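Local coordinates for protein N-acetylgalactosaminyltransferase 7 (Homo sapiens, PDB 6IWR) that belongs to the polypeptide GalNAc-transferase family, joining a GT-A-type glycosyltransferase domain to a ricin-type beta-trefoil lectin domain, at residues F332-R336 with E337-E341. Numbering follows the deposited sequence.
Sequences FAIER and EFFFE
E335 ends a strand and at once caps a helix: the axes of strand 332-335 and helix 337-341 stand almost perpendicular, at 87°. F339 N donates to E335 O at 3.1 Å, and F340 N reaches R336 O at 3.2 Å, opening the helical bonding pattern. E335 is the N-cap. With CG anti to the backbone N (chi1 -161°) and a bend at chi2, its carboxylate folds back so that OE1 accepts from F338 N at 3.0 Å. Glutamate also suits this place because OE2 forms a salt bridge with R262; a water joins OE2 to E337 OE1, while E337 OE2 pairs with K56. The strand belongs to the central sheet of the GT-A domain, lying antiparallel between strands 236-240 and 264-274, and the helix leaves from its end. Branched I334 puts CG2 at the edge of the buried F338 ring, in its plane, 4.0 Å from CD2; F339, buried beside I334, meets Y345 edge-to-face. On another side of the helix, the extended R336 brings its guanidinium against F340, whose CE2 sits over the group's centre, 3.7 Å from R336 CZ, the planes inclined by 45°. Arginine's long chain and flat end allow this while NH2 donates to A228 O.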
loop_
_atom_site.group_PDB
_atom_site.type_symbol
_atom_site.label_atom_id
_atom_site.label_comp_id
_atom_site.label_asym_id
_atom_site.label_seq_id
_atom_site.Cartn_x
_atom_site.Cartn_y
_atom_site.Cartn_z
ATOM N N PHE A 332 30.298 4.016 -2.192
ATOM C CA PHE A 332 31.195 5.015 -2.765
ATOM C C PHE A 332 32.628 4.684 -2.343
ATOM O O PHE A 332 32.871 3.771 -1.546
ATOM C CB PHE A 332 30.783 6.444 -2.364
ATOM C CG PHE A 332 30.873 6.728 -0.886
ATOM C CD1 PHE A 332 29.869 6.310 -0.024
ATOM C CD2 PHE A 332 31.941 7.440 -0.366
ATOM C CE1 PHE A 332 29.919 6.569 1.322
ATOM C CE2 PHE A 332 32.001 7.706 1.002
ATOM C CZ PHE A 332 30.972 7.259 1.844
ATOM N N ALA A 333 33.571 5.448 -2.885
ATOM C CA ALA A 333 34.983 5.356 -2.533
ATOM C C ALA A 333 35.539 6.765 -2.361
ATOM O O ALA A 333 35.279 7.639 -3.196
ATOM C CB ALA A 333 35.754 4.586 -3.619
ATOM N N ILE A 334 36.262 7.001 -1.257
ATOM C CA ILE A 334 37.050 8.215 -1.050
ATOM C C ILE A 334 38.400 7.810 -0.513
ATOM O O ILE A 334 38.532 6.813 0.202
ATOM C CB ILE A 334 36.475 9.241 -0.045
ATOM C CG1 ILE A 334 35.480 8.648 0.915
ATOM C CG2 ILE A 334 35.961 10.536 -0.697
ATOM C CD1 ILE A 334 34.807 9.857 1.609
ATOM N N GLU A 335 39.397 8.649 -0.811
ATOM C CA GLU A 335 40.671 8.514 -0.132
ATOM C C GLU A 335 40.455 8.742 1.360
ATOM O O GLU A 335 39.705 9.632 1.769
ATOM C CB GLU A 335 41.679 9.495 -0.707
ATOM C CG GLU A 335 43.117 9.155 -0.425
ATOM C CD GLU A 335 43.836 10.306 0.252
ATOM O OE1 GLU A 335 43.291 10.801 1.269
ATOM O OE2 GLU A 335 44.923 10.721 -0.251
ATOM N N ARG A 336 41.045 7.905 2.183
ATOM C CA ARG A 336 40.712 7.890 3.590
ATOM C C ARG A 336 41.025 9.166 4.356
ATOM O O ARG A 336 40.264 9.590 5.191
ATOM C CB ARG A 336 41.370 6.696 4.255
ATOM C CG ARG A 336 40.846 6.419 5.636
ATOM C CD ARG A 336 41.776 5.510 6.372
ATOM N NE ARG A 336 41.335 5.273 7.721
ATOM C CZ ARG A 336 41.894 5.830 8.772
ATOM N NH1 ARG A 336 42.894 6.659 8.599
ATOM N NH2 ARG A 336 41.445 5.571 9.976
ATOM N N GLU A 337 42.169 9.756 4.081
ATOM C CA GLU A 337 42.538 11.000 4.705
ATOM C C GLU A 337 41.594 12.114 4.306
ATOM O O GLU A 337 41.232 12.942 5.116
ATOM C CB GLU A 337 43.960 11.358 4.317
ATOM C CG GLU A 337 44.916 11.438 5.482
ATOM C CD GLU A 337 46.162 12.221 5.151
ATOM O OE1 GLU A 337 46.771 11.955 4.093
ATOM O OE2 GLU A 337 46.534 13.100 5.952
ATOM N N PHE A 338 41.219 12.134 3.038
ATOM C CA PHE A 338 40.346 13.163 2.513
ATOM C C PHE A 338 38.966 13.154 3.145
ATOM O O PHE A 338 38.455 14.183 3.518
ATOM C CB PHE A 338 40.218 12.988 1.016
ATOM C CG PHE A 338 39.428 14.053 0.354
ATOM C CD1 PHE A 338 39.820 15.364 0.431
ATOM C CD2 PHE A 338 38.300 13.742 -0.347
ATOM C CE1 PHE A 338 39.091 16.346 -0.181
ATOM C CE2 PHE A 338 37.571 14.717 -0.967
ATOM C CZ PHE A 338 37.965 16.019 -0.880
ATOM N N PHE A 339 38.381 11.976 3.292
ATOM C CA PHE A 339 37.184 11.820 4.095
ATOM C C PHE A 339 37.399 12.386 5.495
ATOM O O PHE A 339 36.547 13.110 6.019
ATOM C CB PHE A 339 36.790 10.349 4.157
ATOM C CG PHE A 339 35.379 10.137 4.550
ATOM C CD1 PHE A 339 34.463 11.155 4.403
ATOM C CD2 PHE A 339 34.964 8.926 5.071
ATOM C CE1 PHE A 339 33.154 10.964 4.755
ATOM C CE2 PHE A 339 33.654 8.723 5.431
ATOM C CZ PHE A 339 32.743 9.743 5.270
ATOM N N PHE A 340 38.543 12.090 6.123
ATOM C CA PHE A 340 38.771 12.706 7.428
ATOM C C PHE A 340 38.938 14.216 7.302
ATOM O O PHE A 340 38.364 14.968 8.101
ATOM C CB PHE A 340 39.951 12.062 8.150
ATOM C CG PHE A 340 39.582 10.790 8.821
ATOM C CD1 PHE A 340 39.064 10.788 10.111
ATOM C CD2 PHE A 340 39.667 9.590 8.135
ATOM C CE1 PHE A 340 38.672 9.601 10.721
ATOM C CE2 PHE A 340 39.285 8.414 8.731
ATOM C CZ PHE A 340 38.788 8.414 10.035
ATOM N N GLU A 341 39.583 14.694 6.252
ATOM C CA GLU A 341 39.698 16.135 6.076
ATOM C C GLU A 341 38.307 16.769 5.959
ATOM O O GLU A 341 38.075 17.868 6.449
ATOM C CB GLU A 341 40.570 16.465 4.869
ATOM C CG GLU A 341 42.035 16.129 5.083
ATOM C CD GLU A 341 42.888 16.425 3.872
ATOM O OE1 GLU A 341 42.631 15.838 2.805
ATOM O OE2 GLU A 341 43.820 17.243 3.988
HETATM O O HOH W 1 46.740 11.074 1.720
#